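Local structure of genome packaging NTPase B204 (Sulfolobus turreted icosahedral virus 2, 4KFU) at residues A[63-69]-A[90-95]; A[151-157]-A[188-194]; A[85-89]-A[129-133]. The protein binds a non-hydrolysable ATP analogue at a P-loop and, as an NTPase of the FtsK-HerA superfamily, probably hydrolyses NTP to power packaging of viral DNA. All blocks are in the same frame, centred on the assembly; numbering follows the deposited sequence.

Contact 1. Residues A[63-69]-A[90-95]; sequences IVSKQYV and LHSKKY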
loop_
_atom_site.group_PDB
_atom_site.type_symbol
_atom_site.label_atom_id
_atom_site.label_comp_id
_atom_site.label_asym_id
_atom_site.label_seq_id
_atom_site.Cartn_x
_atom_site.Cartn_y
_atom_site.Cartn_z
ATOM N N ILE A 63 5.683 13.275 -12.409
ATOM C CA ILE A 63 5.040 12.810 -11.178
ATOM C C ILE A 63 4.135 13.898 -10.618
ATOM O O ILE A 63 3.011 13.629 -10.207
ATOM C CB ILE A 63 6.072 12.387 -10.118
ATOM C CG1 ILE A 63 6.977 11.293 -10.683
ATOM C CG2 ILE A 63 5.383 11.892 -8.852
ATOM C CD1 ILE A 63 8.021 10.805 -9.696
ATOM N N VAL A 64 4.611 15.138 -10.634
ATOM C CA VAL A 64 3.808 16.255 -10.141
ATOM C C VAL A 64 2.639 16.628 -11.073
ATOM O O VAL A 64 1.537 16.915 -10.604
ATOM C CB VAL A 64 4.692 17.519 -9.889
ATOM C CG1 VAL A 64 3.860 18.658 -9.305
ATOM C CG2 VAL A 64 5.848 17.182 -8.967
ATOM N N SER A 65 2.878 16.631 -12.387
ATOM C CA SER A 65 1.905 17.194 -13.327
ATOM C C SER A 65 0.814 16.240 -13.828
ATOM O O SER A 65 -0.289 16.683 -14.161
ATOM C CB SER A 65 2.613 17.849 -14.526
ATOM O OG SER A 65 3.298 16.888 -15.306
ATOM N N LYS A 66 1.117 14.944 -13.895
ATOM C CA LYS A 66 0.169 13.963 -14.431
ATOM C C LYS A 66 -0.795 13.477 -13.353
ATOM O O LYS A 66 -0.367 13.056 -12.272
ATOM C CB LYS A 66 0.922 12.778 -15.038
ATOM C CG LYS A 66 1.839 13.153 -16.208
ATOM C CD LYS A 66 1.039 13.650 -17.413
ATOM C CE LYS A 66 1.961 14.125 -18.533
ATOM N NZ LYS A 66 2.860 15.205 -18.037
ATOM N N GLN A 67 -2.093 13.523 -13.653
ATOM C CA GLN A 67 -3.137 13.208 -12.669
ATOM C C GLN A 67 -3.092 11.747 -12.201
ATOM O O GLN A 67 -3.157 11.476 -11.005
ATOM C CB GLN A 67 -4.526 13.544 -13.220
ATOM C CG GLN A 67 -5.652 13.405 -12.197
ATOM C CD GLN A 67 -7.027 13.654 -12.799
ATOM O OE1 GLN A 67 -7.220 13.508 -14.006
ATOM N NE2 GLN A 67 -7.987 14.035 -11.957
ATOM N N TYR A 68 -2.985 10.819 -13.151
ATOM C CA TYR A 68 -2.813 9.411 -12.830
ATOM C C TYR A 68 -1.456 8.957 -13.334
ATOM O O TYR A 68 -1.199 8.952 -14.542
ATOM C CB TYR A 68 -3.957 8.580 -13.421
ATOM C CG TYR A 68 -5.297 8.974 -12.838
ATOM C CD1 TYR A 68 -5.650 8.595 -11.546
ATOM C CD2 TYR A 68 -6.196 9.750 -13.561
ATOM C CE1 TYR A 68 -6.866 8.958 -10.998
ATOM C CE2 TYR A 68 -7.417 10.125 -13.016
ATOM C CZ TYR A 68 -7.745 9.723 -11.738
ATOM O OH TYR A 68 -8.954 10.087 -11.187
ATOM N N VAL A 69 -0.578 8.584 -12.406
ATOM C CA VAL A 69 0.826 8.404 -12.752
ATOM C C VAL A 69 1.433 7.114 -12.201
ATOM O O VAL A 69 1.145 6.684 -11.074
ATOM C CB VAL A 69 1.657 9.666 -12.359
ATOM C CG1 VAL A 69 1.436 10.014 -10.911
ATOM C CG2 VAL A 69 3.144 9.474 -12.646
ATOM N N LEU A 90 4.090 17.673 -3.742
ATOM C CA LEU A 90 3.804 18.733 -4.715
ATOM C C LEU A 90 2.663 18.325 -5.649
ATOM O O LEU A 90 1.795 19.140 -5.969
ATOM C CB LEU A 90 5.066 19.137 -5.483
ATOM C CG LEU A 90 6.131 19.814 -4.601
ATOM C CD1 LEU A 90 7.455 20.011 -5.347
ATOM C CD2 LEU A 90 5.631 21.148 -4.052
ATOM N N HIS A 91 2.654 17.059 -6.065
ATOM C CA HIS A 91 1.519 16.523 -6.807
ATOM C C HIS A 91 0.213 16.770 -6.052
ATOM O O HIS A 91 -0.800 17.122 -6.652
ATOM C CB HIS A 91 1.698 15.020 -7.033
ATOM C CG HIS A 91 0.511 14.355 -7.654
ATOM N ND1 HIS A 91 0.536 13.849 -8.936
ATOM C CD2 HIS A 91 -0.729 14.098 -7.171
ATOM C CE1 HIS A 91 -0.642 13.313 -9.217
ATOM N NE2 HIS A 91 -1.427 13.460 -8.167
ATOM N N SER A 92 0.241 16.579 -4.735
ATOM C CA SER A 92 -0.952 16.739 -3.903
ATOM C C SER A 92 -1.393 18.200 -3.807
ATOM O O SER A 92 -2.594 18.497 -3.711
ATOM C CB SER A 92 -0.706 16.162 -2.499
ATOM O OG SER A 92 -1.790 16.459 -1.636
ATOM N N LYS A 93 -0.419 19.106 -3.817
ATOM C CA LYS A 93 -0.710 20.530 -3.857
ATOM C C LYS A 93 -1.567 20.850 -5.082
ATOM O O LYS A 93 -2.559 21.573 -4.986
ATOM C CB LYS A 93 0.583 21.346 -3.895
ATOM C CG LYS A 93 1.274 21.520 -2.545
ATOM C CD LYS A 93 0.298 22.011 -1.478
ATOM C CE LYS A 93 1.030 22.611 -0.280
ATOM N NZ LYS A 93 2.053 21.689 0.294
ATOM N N LYS A 94 -1.191 20.289 -6.227
ATOM C CA LYS A 94 -1.899 20.553 -7.475
ATOM C C LYS A 94 -3.236 19.832 -7.545
ATOM O O LYS A 94 -4.268 20.461 -7.793
ATOM C CB LYS A 94 -1.035 20.155 -8.677
ATOM C CG LYS A 94 -1.721 20.323 -10.031
ATOM C CD LYS A 94 -0.793 19.900 -11.164
ATOM C CE LYS A 94 -0.984 20.772 -12.401
ATOM N NZ LYS A 94 -1.836 20.125 -13.434
ATOM N N TYR A 95 -3.219 18.515 -7.322
ATOM C CA TYR A 95 -4.407 17.687 -7.546
ATOM C C TYR A 95 -5.258 17.436 -6.308
ATOM O O TYR A 95 -6.253 16.725 -6.388
ATOM C CB TYR A 95 -4.027 16.344 -8.176
ATOM C CG TYR A 95 -3.558 16.462 -9.606
ATOM C CD1 TYR A 95 -2.216 16.324 -9.933
ATOM C CD2 TYR A 95 -4.461 16.730 -10.627
ATOM C CE1 TYR A 95 -1.782 16.446 -11.250
ATOM C CE2 TYR A 95 -4.044 16.852 -11.939
ATOM C CZ TYR A 95 -2.705 16.707 -12.247
ATOM O OH TYR A 95 -2.296 16.826 -13.558
#

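Contact 2. Residues A[151-157]-A[188-194]; sequences ADLIIMF and FLIYDVN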
loop_
_atom_site.group_PDB
_atom_site.type_symbol
_atom_site.label_atom_id
_atom_site.label_comp_id
_atom_site.label_asym_id
_atom_site.label_seq_id
_atom_site.Cartn_x
_atom_site.Cartn_y
_atom_site.Cartn_z
ATOM N N ALA A 151 -1.243 2.302 10.602
ATOM C CA ALA A 151 -2.251 2.085 9.564
ATOM C C ALA A 151 -3.657 2.445 10.060
ATOM O O ALA A 151 -3.910 2.468 11.273
ATOM C CB ALA A 151 -2.202 0.639 9.091
ATOM N N ASP A 152 -4.565 2.734 9.128
ATOM C CA ASP A 152 -5.981 2.896 9.465
ATOM C C ASP A 152 -6.744 1.622 9.141
ATOM O O ASP A 152 -7.714 1.270 9.818
ATOM C CB ASP A 152 -6.595 4.058 8.692
ATOM C CG ASP A 152 -5.934 5.373 9.012
ATOM O OD1 ASP A 152 -6.237 5.934 10.090
ATOM O OD2 ASP A 152 -5.099 5.833 8.198
ATOM N N LEU A 153 -6.294 0.938 8.094
ATOM C CA LEU A 153 -6.912 -0.299 7.626
ATOM C C LEU A 153 -5.830 -1.311 7.305
ATOM O O LEU A 153 -4.853 -0.996 6.620
ATOM C CB LEU A 153 -7.738 -0.049 6.366
ATOM C CG LEU A 153 -9.064 0.700 6.520
ATOM C CD1 LEU A 153 -9.811 0.736 5.197
ATOM C CD2 LEU A 153 -9.932 0.061 7.595
ATOM N N ILE A 154 -5.989 -2.532 7.796
ATOM C CA ILE A 154 -5.059 -3.601 7.440
ATOM C C ILE A 154 -5.855 -4.750 6.837
ATOM O O ILE A 154 -6.789 -5.270 7.461
ATOM C CB ILE A 154 -4.234 -4.090 8.646
ATOM C CG1 ILE A 154 -3.521 -2.911 9.320
ATOM C CG2 ILE A 154 -3.219 -5.119 8.216
ATOM C CD1 ILE A 154 -2.893 -3.274 10.681
ATOM N N ILE A 155 -5.489 -5.130 5.616
ATOM C CA ILE A 155 -6.184 -6.196 4.906
ATOM C C ILE A 155 -5.275 -7.418 4.823
ATOM O O ILE A 155 -4.100 -7.298 4.468
ATOM C CB ILE A 155 -6.630 -5.735 3.497
ATOM C CG1 ILE A 155 -7.708 -4.648 3.621
ATOM C CG2 ILE A 155 -7.129 -6.917 2.673
ATOM C CD1 ILE A 155 -8.230 -4.123 2.311
ATOM N N MET A 156 -5.807 -8.589 5.179
ATOM C CA MET A 156 -4.995 -9.804 5.203
ATOM C C MET A 156 -5.665 -10.973 4.492
ATOM O O MET A 156 -6.874 -11.196 4.653
ATOM C CB MET A 156 -4.678 -10.192 6.657
ATOM C CG MET A 156 -3.709 -9.233 7.334
ATOM S SD MET A 156 -3.678 -9.399 9.130
ATOM C CE MET A 156 -5.194 -8.612 9.567
ATOM N N PHE A 157 -4.882 -11.708 3.701
ATOM C CA PHE A 157 -5.356 -12.959 3.082
ATOM C C PHE A 157 -4.865 -14.138 3.919
ATOM O O PHE A 157 -4.162 -13.949 4.908
ATOM C CB PHE A 157 -4.859 -13.085 1.637
ATOM C CG PHE A 157 -5.463 -12.065 0.697
ATOM C CD1 PHE A 157 -6.490 -12.415 -0.168
ATOM C CD2 PHE A 157 -5.021 -10.746 0.700
ATOM C CE1 PHE A 157 -7.064 -11.470 -1.041
ATOM C CE2 PHE A 157 -5.589 -9.787 -0.177
ATOM C CZ PHE A 157 -6.617 -10.157 -1.037
ATOM N N PHE A 188 -10.755 -12.185 2.100
ATOM C CA PHE A 188 -9.829 -11.402 2.919
ATOM C C PHE A 188 -10.457 -10.830 4.185
ATOM O O PHE A 188 -11.667 -10.604 4.264
ATOM C CB PHE A 188 -9.150 -10.292 2.098
ATOM C CG PHE A 188 -10.107 -9.375 1.373
ATOM C CD1 PHE A 188 -10.656 -9.735 0.145
ATOM C CD2 PHE A 188 -10.420 -8.123 1.898
ATOM C CE1 PHE A 188 -11.530 -8.871 -0.531
ATOM C CE2 PHE A 188 -11.283 -7.254 1.227
ATOM C CZ PHE A 188 -11.837 -7.621 0.012
ATOM N N LEU A 189 -9.604 -10.587 5.169
ATOM C CA LEU A 189 -10.012 -9.971 6.422
ATOM C C LEU A 189 -9.643 -8.482 6.415
ATOM O O LEU A 189 -8.544 -8.101 6.023
ATOM C CB LEU A 189 -9.311 -10.699 7.580
ATOM C CG LEU A 189 -9.532 -10.321 9.032
ATOM C CD1 LEU A 189 -9.303 -11.555 9.877
ATOM C CD2 LEU A 189 -8.591 -9.218 9.481
ATOM N N ILE A 190 -10.572 -7.646 6.850
ATOM C CA ILE A 190 -10.326 -6.217 6.941
ATOM C C ILE A 190 -10.366 -5.806 8.403
ATOM O O ILE A 190 -11.419 -5.878 9.034
ATOM C CB ILE A 190 -11.414 -5.425 6.202
ATOM C CG1 ILE A 190 -11.488 -5.858 4.738
ATOM C CG2 ILE A 190 -11.163 -3.928 6.332
ATOM C CD1 ILE A 190 -12.746 -5.375 4.032
ATOM N N TYR A 191 -9.217 -5.392 8.932
ATOM C CA TYR A 191 -9.122 -4.876 10.291
ATOM C C TYR A 191 -9.061 -3.360 10.277
ATOM O O TYR A 191 -8.166 -2.767 9.660
ATOM C CB TYR A 191 -7.876 -5.418 10.996
ATOM C CG TYR A 191 -7.735 -4.966 12.432
ATOM C CD1 TYR A 191 -8.614 -5.412 13.416
ATOM C CD2 TYR A 191 -6.718 -4.107 12.808
ATOM C CE1 TYR A 191 -8.480 -4.997 14.745
ATOM C CE2 TYR A 191 -6.575 -3.687 14.123
ATOM C CZ TYR A 191 -7.459 -4.137 15.087
ATOM O OH TYR A 191 -7.313 -3.719 16.394
ATOM N N ASP A 192 -10.018 -2.745 10.962
ATOM C CA ASP A 192 -10.021 -1.308 11.168
ATOM C C ASP A 192 -9.206 -1.030 12.416
ATOM O O ASP A 192 -9.592 -1.402 13.522
ATOM C CB ASP A 192 -11.455 -0.797 11.312
ATOM C CG ASP A 192 -11.542 0.719 11.302
ATOM O OD1 ASP A 192 -10.728 1.386 11.986
ATOM O OD2 ASP A 192 -12.435 1.239 10.602
ATOM N N VAL A 193 -8.058 -0.395 12.230
ATOM C CA VAL A 193 -7.136 -0.161 13.326
ATOM C C VAL A 193 -7.741 0.791 14.356
ATOM O O VAL A 193 -7.481 0.684 15.552
ATOM C CB VAL A 193 -5.812 0.422 12.798
ATOM C CG1 VAL A 193 -4.842 0.728 13.937
ATOM C CG2 VAL A 193 -5.175 -0.535 11.799
ATOM N N ASN A 194 -8.555 1.728 13.886
ATOM C CA ASN A 194 -9.052 2.787 14.758
ATOM C C ASN A 194 -10.215 2.307 15.623
ATOM O O ASN A 194 -10.271 2.589 16.822
ATOM C CB ASN A 194 -9.429 4.019 13.933
ATOM C CG ASN A 194 -8.213 4.683 13.286
ATOM O OD1 ASN A 194 -7.211 4.945 13.955
ATOM N ND2 ASN A 194 -8.293 4.939 11.981
#

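Contact 3. Residues A[85-89]-A[129-133]; sequences WQASK and AGLGL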
loop_
_atom_site.group_PDB
_atom_site.type_symbol
_atom_site.label_atom_id
_atom_site.label_comp_id
_atom_site.label_asym_id
_atom_site.label_seq_id
_atom_site.Cartn_x
_atom_site.Cartn_y
_atom_site.Cartn_z
ATOM N N TRP A 85 8.586 11.001 -2.515
ATOM C CA TRP A 85 7.714 11.585 -1.497
ATOM C C TRP A 85 7.588 13.103 -1.672
ATOM O O TRP A 85 6.485 13.664 -1.585
ATOM C CB TRP A 85 8.218 11.216 -0.101
ATOM C CG TRP A 85 7.373 11.755 1.026
ATOM C CD1 TRP A 85 7.711 12.754 1.901
ATOM C CD2 TRP A 85 6.057 11.320 1.402
ATOM N NE1 TRP A 85 6.677 12.972 2.788
ATOM C CE2 TRP A 85 5.661 12.111 2.508
ATOM C CE3 TRP A 85 5.183 10.344 0.915
ATOM C CZ2 TRP A 85 4.417 11.949 3.126
ATOM C CZ3 TRP A 85 3.955 10.187 1.540
ATOM C CH2 TRP A 85 3.584 10.993 2.630
ATOM N N GLN A 86 8.713 13.766 -1.916
ATOM C CA GLN A 86 8.707 15.205 -2.135
ATOM C C GLN A 86 7.883 15.550 -3.363
ATOM O O GLN A 86 7.099 16.512 -3.352
ATOM C CB GLN A 86 10.140 15.735 -2.315
ATOM C CG GLN A 86 11.001 15.688 -1.056
ATOM C CD GLN A 86 10.404 16.475 0.101
ATOM O OE1 GLN A 86 9.927 17.609 -0.070
ATOM N NE2 GLN A 86 10.441 15.886 1.291
ATOM N N ALA A 87 8.061 14.769 -4.425
ATOM C CA ALA A 87 7.301 14.975 -5.664
ATOM C C ALA A 87 5.819 14.679 -5.441
ATOM O O ALA A 87 4.947 15.327 -6.025
ATOM C CB ALA A 87 7.864 14.114 -6.803
ATOM N N SER A 88 5.523 13.687 -4.601
ATOM C CA SER A 88 4.127 13.349 -4.310
ATOM C C SER A 88 3.411 14.462 -3.556
ATOM O O SER A 88 2.241 14.726 -3.800
ATOM C CB SER A 88 4.037 12.035 -3.508
ATOM O OG SER A 88 4.535 10.937 -4.261
ATOM N N LYS A 89 4.108 15.079 -2.608
ATOM C CA LYS A 89 3.555 16.210 -1.861
ATOM C C LYS A 89 3.209 17.387 -2.790
ATOM O O LYS A 89 2.154 18.015 -2.658
ATOM C CB LYS A 89 4.519 16.641 -0.753
ATOM C CG LYS A 89 4.543 15.688 0.446
ATOM C CD LYS A 89 5.194 16.315 1.683
ATOM C CE LYS A 89 6.695 16.426 1.546
ATOM N NZ LYS A 89 7.303 16.890 2.830
ATOM N N ALA A 129 0.164 16.113 4.717
ATOM C CA ALA A 129 0.857 16.126 3.434
ATOM C C ALA A 129 -0.129 15.941 2.286
ATOM O O ALA A 129 0.239 16.068 1.106
ATOM C CB ALA A 129 1.928 15.039 3.391
ATOM N N GLY A 130 -1.376 15.636 2.641
ATOM C CA GLY A 130 -2.436 15.401 1.676
ATOM C C GLY A 130 -2.255 14.106 0.908
ATOM O O GLY A 130 -2.666 14.001 -0.244
ATOM N N LEU A 131 -1.625 13.121 1.542
ATOM C CA LEU A 131 -1.349 11.855 0.880
ATOM C C LEU A 131 -1.880 10.658 1.668
ATOM O O LEU A 131 -1.533 10.465 2.836
ATOM C CB LEU A 131 0.158 11.693 0.642
ATOM C CG LEU A 131 0.807 12.645 -0.380
ATOM C CD1 LEU A 131 2.301 12.666 -0.220
ATOM C CD2 LEU A 131 0.449 12.241 -1.808
ATOM N N GLY A 132 -2.722 9.857 1.029
ATOM C CA GLY A 132 -3.035 8.543 1.560
ATOM C C GLY A 132 -1.972 7.572 1.080
ATOM O O GLY A 132 -1.196 7.885 0.169
ATOM N N LEU A 133 -1.928 6.391 1.690
ATOM C CA LEU A 133 -0.969 5.371 1.300
ATOM C C LEU A 133 -1.677 4.046 1.169
ATOM O O LEU A 133 -2.512 3.687 2.017
ATOM C CB LEU A 133 0.110 5.188 2.371
ATOM C CG LEU A 133 1.249 6.140 2.676
ATOM C CD1 LEU A 133 2.104 5.463 3.730
ATOM C CD2 LEU A 133 2.084 6.422 1.430
HETATM O O HOH W 1 1.395 18.275 -0.006
#

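Contact 1. Residues A[63-69]-A[90-95]
Val64, His91 and Tyr95 bury the most surface where residues 63-69 meet the last turn and a half of helix 78-95, and each makes a different kind of contact. Val64 supplies the apolar part. At this point the backbones come very close, with the CA atoms of Val64 and His91 4.1 Å apart, so the valine side chain reaches Leu90 directly: its CG1 is 4.0 Å from Leu90 CB and 3.9 Å from the carbonyl carbon of Leu90.

His91 makes the hydrogen bond that joins the segments. Its ND1 donates to Ile63 O at 2.8 Å with an angle of 160° at the hydrogen, which places the proton on ND1. The acceptor lies in the last turn of helix 60-65, whose carbonyls run short of helical amide donors because Lys66 already leaves helical phi/psi (-86/129). The carbonyls of Lys66 and Gln67 also face the edge of the imidazole, with His91 CE1 3.1 Å from Lys66 O. The other ring nitrogen, NE2, is hydrogen-bonded to Ser35 OG of strand 35-40. The histidine thus bridges two neighbouring connections of the P-loop ATPase's alpha/beta fold: the helix leading into strand 68-72 and the helix that follows that strand.

Tyr95 closes the end next to Gln67. Gln67 CA sits over the face of its ring, 3.8 Å from the centroid and 21° off the normal, a CH-pi contact, while Gln67 CB approaches Tyr95 CE2 at 3.6 Å. Tyr95 OH is modelled too close to Ser65 O, so the position of the hydroxyl is less certain than that of the ring.

Contact 2. Residues A[151-157]-A[188-194]
Strands 153-156 and 188-192 run antiparallel, their short axes 4.7 Å apart at 163°, side chains interleaving on both faces. Ile190 fits between Leu153 and Ile155: its CG1 is 4.1 Å from Ile155 CG1, its CG2 4.4 Å from Leu153 CD2. Ile155 CG2 reaches Phe188 CD2 at 3.6 Å, and Phe188 CB sits over one face of the Phe157 ring, 3.9 Å from its centroid, a CH-pi contact. Leu20 of helix 17-31 touches Ile155 and Phe188; Lys17, of the AMPPCP pocket, touches Phe157, whose side chain is about 6 Å from bound AMPPCP.

Hydrogen-bonded pairs Ile154-Tyr191 and Met156-Leu189 set the register (N to O 2.9 Å, O to N 2.8 Å in each) where the nucleotide-binding sheet turns from parallel to antiparallel. On the reverse face, Met156 CE meets the notch between Leu189 CD2 (3.5 Å) and Tyr191 CB (4.4 Å), covered by Ala176. Asn194 ND2 donates to Asp152 OD1 at 3.0 Å; that carboxylate also accepts from Ile6 N through OD2 and forms a salt bridge with Arg127.

Contact 3. Residues A[85-89]-A[129-133]
This is a helix-on-sheet packing contact in the alpha/beta core, where helix 78-95 lies across the start of strand 131-137; no direct hydrogen bond joins the segments. The axes of helix 85-89 and strand 131-133 are 10.5 Å apart at closest, a gap filled by side chains. Leu131, with the largest buried area, fills it from the strand: its CD1 lies over the six-membered ring of Trp85, 3.7 Å from the centroid and 22° off the normal, a CH-pi contact, and is also 3.8 Å from both Ser88 CB and Lys89 CG. The indole bridges to the flanking residues, with Trp85 CZ2 4.0 Å from Ala129 CB and Trp85 CZ3 4.2 Å from Leu133 CD2. Lys89 adds its aliphatic part, its CD 3.9 Å from Ala129 CB. At the margin a water donates to Lys89 O at 2.8 Å and to Ala129 O at 2.7 Å, linking the backbones. Gly130 allows the chain to enter the strand with a positive phi of 70°. Glu121 OE1 of helix 117-124 accepts a hydrogen bond from Trp85 NE1 and forms a salt bridge with Lys89 NZ, while Leu100 of adjacent strand 98-102 packs against Trp85, Ser88 and Leu133.

Overall arrangement
From the N terminus, the chain first passes through the P-loop and strand 35-40. Contact 1 then closes a loop of 20 residues between residues 63-69, which run from helix 60-65 into strand 68-72, and the end of helix 78-95. Contact 3 opens on that helix before contact 1 has closed and ends at strand 131-137, so the two cross along the chain. They also touch in space, through Ser92 OG with Gly130 O (3.0 Å, a probable hydrogen bond). Contact 2 follows in series, spanning 30 residues that include helices 162-171 and 174-179. Its centre is about 27 Å from that of contact 1, yet all three reach the same sheet.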